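Local coordinates for protein MmoQ Response regulator (Methylococcus capsulatus, PDB 3LJX) that probably makes the second messenger cyclic di-GMP from two GTP as a whole protein, the crystallised piece holding its all-helical HDOD domain, at residues 156-159 and 160-164; 167-170 and 171-175; 245-248 and 249-252. All blocks are in the same frame, centred on the assembly; numbering follows the deposited sequence.

Overall arrangement
Interactions 1 and 2 lie on consecutive helices, 154-163 and 166-177, both in the HDOD domain. Their centres are about 10 Å apart and they touch: the Tyr-157 hydroxyl of interaction 1 meets the Glu-173 carboxylate of interaction 2, and Cys-160 packs on Leu-169. Tyr-157, Cys-160, Leu-169, Leu-172 and Glu-173 are buried where these helices meet. Interaction 3 sits apart on helix 245-254, its centre about 33 Å from that of interaction 1 and about 29 Å from that of interaction 2. It is buried at Leu-247 and Glu-250 and exposed at its two arginines. Interaction 1 centres on a tyrosine ring against a leucine, interactions 2 and 3 on a buried glutamate beside aliphatic groups.

Interaction 1 (156-159 and 160-164); sequences EYSE and CLRKA
The carbonyl oxygen of Glu-159 takes two backbone N-H groups. Lys-163 N donates at 3.2 Å, and Arg-162 N adds a weak, strongly bent bond. Lys-163 CG also lies close to this oxygen, because chi1 of 48° sets it between the backbone N and the carbonyl carbon. Two residues earlier, Leu-161 N donates to Tyr-157 O at 2.8 Å. Cys-160 N and Arg-162 N bond in the same i to i+4 way to the carbonyls of Glu-156 and Ser-158. This is the last part of helix 154-163 in the HDOD domain, and Ala-164 is the first residue to leave helical geometry.

The side chains meet mainly at Tyr-157. Leu-161 lies over one face of the ring in a CH-pi contact, with CG 4.1 Å from the ring centroid. The approach is 18° off the ring normal. Leu-161 CD1 packs on Tyr-157 CD2 at 3.8 Å, while CD2 of the same leucine reaches toward the phenol carbon CZ. Tyr-157 CG is anti to the backbone N (chi1 -160°), which turns the ring along the helix toward Leu-161. Its hydroxyl pairs with Glu-173 on helix 166-177, which fixes the far end of the ring. Cys-160 CB packs against Tyr-157 CD1 at 4.1 Å.

The extended Arg-162 folds back over the preceding turn and brings NH1 to 3.2 Å from Ser-158 CB. The Ser-158 hydroxyl is engaged by Ala-103 N and Pro-154 O. Glu-159 forms a salt bridge with Arg-176 through OE1.

Interaction 2 (167-170 and 171-175); sequences EALI and ALERE
Leu-169 and Glu-173 meet through both backbone and side chain. Glu-173 N donates to Leu-169 O at 2.8 Å. The matching i to i+4 bonds run from Ala-171 N to Glu-167 O, from Leu-172 N to Ala-168 O and from Arg-174 N to Ile-170 O.

The main side-chain contacts set aliphatic groups against the flat ends of charged side chains. Glu-173 OE2 lies 3.5 Å from Leu-169 CG, and Glu-173 OE1 is 3.9 Å from Ile-170 CD1. The carboxylate thus has a hydrocarbon neighbour at each oxygen. This regular turn belongs to helix 166-177 of the HDOD domain, which packs on helix 154-163 through Leu-169 and Leu-172. Ile-170 CG2 sits over one face of the Arg-174 guanidinium, 3.8 Å above the plane, toward its margin. That methyl is anti to the backbone N, and the extended arginine chain carries its head across it.

The polar ends are held by outside partners. Glu-173 OE2 is hydrogen-bonded to the Tyr-157 hydroxyl and OE1 accepts from His-181 N, so both oxygens of this buried group are bonded. Arg-174 NE forms a salt bridge with Asp-180.

Interaction 3 (245-248 and 249-252); sequences PLLR and AEAR
Glu-250 lies against two leucines of the preceding turn. Its OE2 is 3.5 Å from Leu-246 CD2, and its OE1 is 3.7 Å from Leu-247 CD1. Its CG packs on Leu-246 CD2 as well. With CG beside the backbone N (chi1 -68°) and the chain extended beyond it, the carboxylate runs back along the helix toward these methyls.

Arg-248 and Arg-252 run alongside each other in one direction, with Arg-248 NH1 3.5 Å from Arg-252 NH2. Their guanidinium planes are 62° apart.

The backbone sets this spacing. Glu-250 N donates to Leu-246 O at 2.8 Å, and Ala-249 N and Arg-252 N make equivalent bonds to Pro-245 O and Arg-248 O. These are the opening turns of helix 245-254. Leu-247 and Ala-251 touch Leu-225 of helix 214-233, so this side of the helix is packed inward.

Glu-250 OE2 accepts a hydrogen bond from Ile-210 N, tying the helix to the chain just before helix 214-233. With an alanine here, the Ile-210 N-H would probably lose its acceptor and a gap would open beside Leu-246 and Leu-247.

Both arginines are exposed, so solvent probably screens their like charges. The buried carboxylate of Glu-250 probably relies on the Ile-210 N-H, with the side chain of Arg-221 touching it from helix 214-233.

Interaction 1 (156-159 and 160-164)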
ATOM      1  N   GLU A 156      -4.996 -10.704  19.414  1.00 28.08           N
ATOM      2  CA  GLU A 156      -3.802 -10.117  20.010  1.00 33.97           C
ATOM      3  C   GLU A 156      -3.643  -8.677  19.549  1.00 32.04           C
ATOM      4  O   GLU A 156      -3.325  -7.794  20.346  1.00 32.75           O
ATOM      5  CB  GLU A 156      -2.555 -10.923  19.666  1.00 38.86           C
ATOM      6  CG  GLU A 156      -2.402 -12.171  20.508  1.00 45.74           C
ATOM      7  CD  GLU A 156      -1.560 -11.951  21.752  1.00 44.88           C
ATOM      8  OE1 GLU A 156      -0.871 -10.914  21.855  1.00 47.18           O
ATOM      9  OE2 GLU A 156      -1.578 -12.832  22.626  1.00 44.88           O
ATOM     10  N   TYR A 157      -3.889  -8.431  18.267  1.00 26.30           N
ATOM     11  CA  TYR A 157      -3.661  -7.098  17.735  1.00 30.84           C
ATOM     12  C   TYR A 157      -4.702  -6.115  18.269  1.00 30.37           C
ATOM     13  O   TYR A 157      -4.382  -4.955  18.482  1.00 30.82           O
ATOM     14  CB  TYR A 157      -3.604  -7.092  16.204  1.00 28.44           C
ATOM     15  CG  TYR A 157      -2.909  -5.876  15.625  1.00 29.20           C
ATOM     16  CD1 TYR A 157      -1.655  -5.479  16.086  1.00 33.46           C
ATOM     17  CD2 TYR A 157      -3.497  -5.130  14.610  1.00 26.32           C
ATOM     18  CE1 TYR A 157      -1.007  -4.372  15.550  1.00 26.18           C
ATOM     19  CE2 TYR A 157      -2.859  -4.022  14.063  1.00 29.14           C
ATOM     20  CZ  TYR A 157      -1.612  -3.645  14.540  1.00 30.18           C
ATOM     21  OH  TYR A 157      -0.973  -2.537  14.001  1.00 33.44           O
ATOM     22  N   SER A 158      -5.927  -6.577  18.518  1.00 33.16           N
ATOM     23  CA  SER A 158      -6.920  -5.718  19.195  1.00 35.91           C
ATOM     24  C   SER A 158      -6.435  -5.245  20.562  1.00 42.55           C
ATOM     25  O   SER A 158      -6.609  -4.081  20.912  1.00 49.55           O
ATOM     26  CB  SER A 158      -8.276  -6.402  19.339  1.00 31.97           C
ATOM     27  OG  SER A 158      -8.994  -6.372  18.119  1.00 32.26           O
ATOM     28  N   GLU A 159      -5.816  -6.135  21.332  1.00 39.93           N
ATOM     29  CA  GLU A 159      -5.175  -5.711  22.574  1.00 43.82           C
ATOM     30  C   GLU A 159      -4.172  -4.577  22.315  1.00 42.56           C
ATOM     31  O   GLU A 159      -4.241  -3.519  22.946  1.00 40.80           O
ATOM     32  CB  GLU A 159      -4.460  -6.869  23.264  1.00 47.14           C
ATOM     33  CG  GLU A 159      -5.358  -7.973  23.780  1.00 63.18           C
ATOM     34  CD  GLU A 159      -4.560  -9.105  24.437  1.00 75.56           C
ATOM     35  OE1 GLU A 159      -3.395  -8.858  24.834  1.00 77.59           O
ATOM     36  OE2 GLU A 159      -5.094 -10.237  24.553  1.00 78.37           O
ATOM     37  N   CYS A 160      -3.233  -4.794  21.399  1.00 35.86           N
ATOM     38  CA  CYS A 160      -2.233  -3.767  21.121  1.00 31.41           C
ATOM     39  C   CYS A 160      -2.893  -2.445  20.728  1.00 30.58           C
ATOM     40  O   CYS A 160      -2.536  -1.385  21.231  1.00 29.49           O
ATOM     41  CB  CYS A 160      -1.287  -4.222  20.017  1.00 33.57           C
ATOM     42  SG  CYS A 160      -0.374  -5.725  20.414  1.00 37.59           S
ATOM     43  N   LEU A 161      -3.874  -2.516  19.840  1.00 32.39           N
ATOM     44  CA  LEU A 161      -4.507  -1.311  19.322  1.00 35.28           C
ATOM     45  C   LEU A 161      -5.245  -0.533  20.406  1.00 36.04           C
ATOM     46  O   LEU A 161      -5.297   0.692  20.370  1.00 32.41           O
ATOM     47  CB  LEU A 161      -5.454  -1.662  18.170  1.00 34.60           C
ATOM     48  CG  LEU A 161      -4.751  -2.092  16.875  1.00 29.16           C
ATOM     49  CD1 LEU A 161      -5.775  -2.397  15.802  1.00 26.81           C
ATOM     50  CD2 LEU A 161      -3.782  -1.023  16.395  1.00 26.34           C
ATOM     51  N   ARG A 162      -5.811  -1.239  21.377  1.00 40.27           N
ATOM     52  CA  ARG A 162      -6.530  -0.564  22.454  1.00 42.17           C
ATOM     53  C   ARG A 162      -5.598   0.114  23.459  1.00 45.22           C
ATOM     54  O   ARG A 162      -5.962   1.126  24.049  1.00 48.73           O
ATOM     55  CB  ARG A 162      -7.494  -1.525  23.151  1.00 38.05           C
ATOM     56  CG  ARG A 162      -8.630  -1.945  22.243  1.00 42.21           C
ATOM     57  CD  ARG A 162      -9.493  -3.012  22.857  1.00 49.90           C
ATOM     58  NE  ARG A 162     -10.697  -3.211  22.056  1.00 60.52           N
ATOM     59  CZ  ARG A 162     -11.058  -4.371  21.510  1.00 61.38           C
ATOM     60  NH1 ARG A 162     -10.309  -5.458  21.681  1.00 56.01           N
ATOM     61  NH2 ARG A 162     -12.176  -4.440  20.798  1.00 60.84           N
ATOM     62  N   LYS A 163      -4.391  -0.420  23.632  1.00 43.70           N
ATOM     63  CA  LYS A 163      -3.491   0.118  24.647  1.00 47.70           C
ATOM     64  C   LYS A 163      -2.376   1.035  24.150  1.00 49.93           C
ATOM     65  O   LYS A 163      -1.730   1.701  24.956  1.00 51.91           O
ATOM     66  CB  LYS A 163      -2.910  -0.993  25.523  1.00 48.85           C
ATOM     67  CG  LYS A 163      -2.353  -2.157  24.772  1.00 54.47           C
ATOM     68  CD  LYS A 163      -2.006  -3.294  25.725  1.00 62.01           C
ATOM     69  CE  LYS A 163      -0.835  -2.937  26.637  1.00 66.46           C
ATOM     70  NZ  LYS A 163      -0.191  -4.161  27.222  1.00 67.89           N
ATOM     71  N   ALA A 164      -2.148   1.097  22.842  1.00 46.22           N
ATOM     72  CA  ALA A 164      -1.045   1.920  22.350  1.00 40.87           C
ATOM     73  C   ALA A 164      -1.243   2.484  20.951  1.00 40.11           C
ATOM     74  O   ALA A 164      -2.086   2.016  20.185  1.00 36.43           O
ATOM     75  CB  ALA A 164       0.264   1.141  22.418  1.00 41.18           C
TER

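Interaction 2 (167-170 and 171-175)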
ATOM      1  N   GLU A 167       4.783   5.274  18.424  1.00 38.66           N
ATOM      2  CA  GLU A 167       5.980   4.518  18.770  1.00 42.92           C
ATOM      3  C   GLU A 167       5.718   3.429  19.817  1.00 41.77           C
ATOM      4  O   GLU A 167       6.324   2.357  19.771  1.00 42.87           O
ATOM      5  CB  GLU A 167       7.103   5.466  19.210  1.00 48.69           C
ATOM      6  CG  GLU A 167       7.687   6.283  18.045  1.00 58.67           C
ATOM      7  CD  GLU A 167       8.573   7.457  18.480  1.00 63.81           C
ATOM      8  OE1 GLU A 167       8.961   7.527  19.671  1.00 65.26           O
ATOM      9  OE2 GLU A 167       8.877   8.314  17.616  1.00 62.83           O
ATOM     10  N   ALA A 168       4.816   3.702  20.756  1.00 37.09           N
ATOM     11  CA  ALA A 168       4.493   2.736  21.797  1.00 36.45           C
ATOM     12  C   ALA A 168       3.828   1.507  21.176  1.00 36.37           C
ATOM     13  O   ALA A 168       4.098   0.380  21.582  1.00 37.02           O
ATOM     14  CB  ALA A 168       3.595   3.363  22.874  1.00 30.29           C
ATOM     15  N   LEU A 169       2.970   1.723  20.186  1.00 35.84           N
ATOM     16  CA  LEU A 169       2.377   0.595  19.457  1.00 38.36           C
ATOM     17  C   LEU A 169       3.464  -0.228  18.737  1.00 37.25           C
ATOM     18  O   LEU A 169       3.458  -1.459  18.793  1.00 33.73           O
ATOM     19  CB  LEU A 169       1.300   1.062  18.473  1.00 32.36           C
ATOM     20  CG  LEU A 169       0.682  -0.055  17.628  1.00 33.96           C
ATOM     21  CD1 LEU A 169      -0.006  -1.094  18.517  1.00 29.32           C
ATOM     22  CD2 LEU A 169      -0.298   0.524  16.616  1.00 33.36           C
ATOM     23  N   ILE A 170       4.396   0.458  18.074  1.00 31.89           N
ATOM     24  CA  ILE A 170       5.508  -0.211  17.408  1.00 34.48           C
ATOM     25  C   ILE A 170       6.243  -1.098  18.411  1.00 36.90           C
ATOM     26  O   ILE A 170       6.503  -2.281  18.140  1.00 32.02           O
ATOM     27  CB  ILE A 170       6.517   0.795  16.794  1.00 30.81           C
ATOM     28  CG1 ILE A 170       5.858   1.621  15.677  1.00 33.08           C
ATOM     29  CG2 ILE A 170       7.761   0.068  16.275  1.00 23.17           C
ATOM     30  CD1 ILE A 170       5.473   0.806  14.453  1.00 32.69           C
ATOM     31  N   ALA A 171       6.563  -0.530  19.575  1.00 34.24           N
ATOM     32  CA  ALA A 171       7.253  -1.287  20.621  1.00 32.19           C
ATOM     33  C   ALA A 171       6.427  -2.494  21.068  1.00 32.58           C
ATOM     34  O   ALA A 171       6.969  -3.564  21.341  1.00 34.13           O
ATOM     35  CB  ALA A 171       7.581  -0.389  21.820  1.00 28.63           C
ATOM     36  N   LEU A 172       5.111  -2.319  21.136  1.00 30.78           N
ATOM     37  CA  LEU A 172       4.242  -3.374  21.628  1.00 31.84           C
ATOM     38  C   LEU A 172       4.164  -4.489  20.602  1.00 33.20           C
ATOM     39  O   LEU A 172       4.149  -5.678  20.952  1.00 35.19           O
ATOM     40  CB  LEU A 172       2.848  -2.827  21.929  1.00 35.58           C
ATOM     41  CG  LEU A 172       1.948  -3.776  22.716  1.00 43.78           C
ATOM     42  CD1 LEU A 172       2.727  -4.451  23.838  1.00 46.61           C
ATOM     43  CD2 LEU A 172       0.750  -3.032  23.274  1.00 46.37           C
ATOM     44  N   GLU A 173       4.133  -4.102  19.331  1.00 28.59           N
ATOM     45  CA  GLU A 173       4.077  -5.075  18.251  1.00 24.36           C
ATOM     46  C   GLU A 173       5.314  -5.953  18.291  1.00 24.73           C
ATOM     47  O   GLU A 173       5.207  -7.179  18.235  1.00 27.23           O
ATOM     48  CB  GLU A 173       3.936  -4.382  16.894  1.00 23.40           C
ATOM     49  CG  GLU A 173       2.582  -3.704  16.678  1.00 22.86           C
ATOM     50  CD  GLU A 173       2.568  -2.830  15.434  1.00 30.92           C
ATOM     51  OE1 GLU A 173       3.650  -2.651  14.826  1.00 31.49           O
ATOM     52  OE2 GLU A 173       1.481  -2.313  15.076  1.00 32.97           O
ATOM     53  N   ARG A 174       6.483  -5.337  18.426  1.00 27.06           N
ATOM     54  CA  ARG A 174       7.733  -6.097  18.494  1.00 34.87           C
ATOM     55  C   ARG A 174       7.721  -7.130  19.627  1.00 35.24           C
ATOM     56  O   ARG A 174       8.195  -8.251  19.466  1.00 36.70           O
ATOM     57  CB  ARG A 174       8.937  -5.163  18.614  1.00 36.08           C
ATOM     58  CG  ARG A 174       9.251  -4.438  17.306  1.00 40.66           C
ATOM     59  CD  ARG A 174      10.344  -3.401  17.476  1.00 42.24           C
ATOM     60  NE  ARG A 174      10.567  -2.647  16.242  1.00 51.08           N
ATOM     61  CZ  ARG A 174      11.327  -1.553  16.142  1.00 56.17           C
ATOM     62  NH1 ARG A 174      11.941  -1.053  17.211  1.00 54.54           N
ATOM     63  NH2 ARG A 174      11.469  -0.947  14.967  1.00 56.51           N
ATOM     64  N   GLU A 175       7.149  -6.750  20.760  1.00 29.42           N
ATOM     65  CA  GLU A 175       7.053  -7.638  21.906  1.00 36.63           C
ATOM     66  C   GLU A 175       6.149  -8.839  21.611  1.00 33.51           C
ATOM     67  O   GLU A 175       6.514  -9.996  21.870  1.00 23.60           O
ATOM     68  CB  GLU A 175       6.507  -6.845  23.088  1.00 45.92           C
ATOM     69  CG  GLU A 175       6.743  -7.442  24.440  1.00 60.62           C
ATOM     70  CD  GLU A 175       6.398  -6.451  25.545  1.00 75.84           C
ATOM     71  OE1 GLU A 175       7.258  -5.606  25.879  1.00 77.35           O
ATOM     72  OE2 GLU A 175       5.259  -6.503  26.064  1.00 82.39           O
TER

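Interaction 3 (245-248 and 249-252)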
ATOM      1  N   PRO A 245       5.428  23.886   8.842  1.00 33.07           N
ATOM      2  CA  PRO A 245       6.467  24.580   8.058  1.00 29.58           C
ATOM      3  C   PRO A 245       7.482  23.603   7.461  1.00 33.97           C
ATOM      4  O   PRO A 245       7.891  23.766   6.300  1.00 33.76           O
ATOM      5  CB  PRO A 245       7.149  25.482   9.091  1.00 31.05           C
ATOM      6  CG  PRO A 245       6.088  25.726  10.136  1.00 32.64           C
ATOM      7  CD  PRO A 245       5.268  24.452  10.195  1.00 33.85           C
ATOM      8  N   LEU A 246       7.872  22.589   8.234  1.00 35.18           N
ATOM      9  CA  LEU A 246       8.813  21.583   7.749  1.00 31.05           C
ATOM     10  C   LEU A 246       8.276  20.900   6.497  1.00 31.67           C
ATOM     11  O   LEU A 246       8.959  20.836   5.466  1.00 31.49           O
ATOM     12  CB  LEU A 246       9.087  20.527   8.815  1.00 33.44           C
ATOM     13  CG  LEU A 246      10.491  19.903   8.837  1.00 33.69           C
ATOM     14  CD1 LEU A 246      10.422  18.500   9.379  1.00 24.90           C
ATOM     15  CD2 LEU A 246      11.224  19.931   7.482  1.00 28.03           C
ATOM     16  N   LEU A 247       7.054  20.377   6.580  1.00 30.88           N
ATOM     17  CA  LEU A 247       6.473  19.685   5.431  1.00 30.37           C
ATOM     18  C   LEU A 247       6.350  20.635   4.233  1.00 28.65           C
ATOM     19  O   LEU A 247       6.633  20.242   3.103  1.00 23.36           O
ATOM     20  CB  LEU A 247       5.116  19.063   5.769  1.00 28.04           C
ATOM     21  CG  LEU A 247       5.099  17.598   6.191  1.00 33.55           C
ATOM     22  CD1 LEU A 247       5.751  16.742   5.113  1.00 34.61           C
ATOM     23  CD2 LEU A 247       5.780  17.395   7.528  1.00 33.44           C
ATOM     24  N   ARG A 248       5.948  21.884   4.474  1.00 23.12           N
ATOM     25  CA  ARG A 248       5.825  22.826   3.362  1.00 27.59           C
ATOM     26  C   ARG A 248       7.189  23.052   2.750  1.00 27.83           C
ATOM     27  O   ARG A 248       7.314  23.147   1.535  1.00 26.47           O
ATOM     28  CB  ARG A 248       5.204  24.162   3.787  1.00 31.48           C
ATOM     29  CG  ARG A 248       3.724  24.087   4.130  1.00 41.15           C
ATOM     30  CD  ARG A 248       3.111  25.488   4.276  1.00 53.01           C
ATOM     31  NE  ARG A 248       3.729  26.270   5.353  1.00 62.72           N
ATOM     32  CZ  ARG A 248       4.377  27.427   5.186  1.00 66.32           C
ATOM     33  NH1 ARG A 248       4.503  27.963   3.975  1.00 71.31           N
ATOM     34  NH2 ARG A 248       4.901  28.055   6.236  1.00 61.08           N
ATOM     35  N   ALA A 249       8.217  23.122   3.593  1.00 26.78           N
ATOM     36  CA  ALA A 249       9.569  23.327   3.086  1.00 27.25           C
ATOM     37  C   ALA A 249      10.022  22.111   2.272  1.00 27.93           C
ATOM     38  O   ALA A 249      10.692  22.246   1.236  1.00 19.81           O
ATOM     39  CB  ALA A 249      10.552  23.637   4.233  1.00 23.41           C
ATOM     40  N   GLU A 250       9.645  20.924   2.731  1.00 22.69           N
ATOM     41  CA  GLU A 250      10.006  19.710   2.008  1.00 24.60           C
ATOM     42  C   GLU A 250       9.192  19.646   0.711  1.00 27.84           C
ATOM     43  O   GLU A 250       9.720  19.306  -0.346  1.00 29.83           O
ATOM     44  CB  GLU A 250       9.811  18.464   2.893  1.00 23.68           C
ATOM     45  CG  GLU A 250      10.801  18.402   4.077  1.00 26.99           C
ATOM     46  CD  GLU A 250      10.545  17.240   5.030  1.00 33.03           C
ATOM     47  OE1 GLU A 250       9.427  16.681   5.037  1.00 35.75           O
ATOM     48  OE2 GLU A 250      11.467  16.881   5.783  1.00 32.28           O
ATOM     49  N   ALA A 251       7.914  20.008   0.798  1.00 24.40           N
ATOM     50  CA  ALA A 251       7.070  20.160  -0.383  1.00 25.89           C
ATOM     51  C   ALA A 251       7.735  21.073  -1.402  1.00 34.40           C
ATOM     52  O   ALA A 251       7.901  20.698  -2.563  1.00 39.09           O
ATOM     53  CB  ALA A 251       5.703  20.710   0.004  1.00 22.82           C
ATOM     54  N   ARG A 252       8.124  22.273  -0.974  1.00 34.81           N
ATOM     55  CA  ARG A 252       8.782  23.205  -1.884  1.00 39.42           C
ATOM     56  C   ARG A 252      10.027  22.555  -2.484  1.00 37.33           C
ATOM     57  O   ARG A 252      10.353  22.772  -3.645  1.00 33.84           O
ATOM     58  CB  ARG A 252       9.171  24.520  -1.180  1.00 41.89           C
ATOM     59  CG  ARG A 252       8.045  25.205  -0.417  1.00 52.77           C
ATOM     60  CD  ARG A 252       7.251  26.212  -1.253  1.00 62.81           C
ATOM     61  NE  ARG A 252       6.301  26.955  -0.418  1.00 73.81           N
ATOM     62  CZ  ARG A 252       6.456  28.223  -0.025  1.00 81.43           C
ATOM     63  NH1 ARG A 252       7.523  28.929  -0.406  1.00 80.31           N
ATOM     64  NH2 ARG A 252       5.531  28.793   0.742  1.00 82.54           N
TER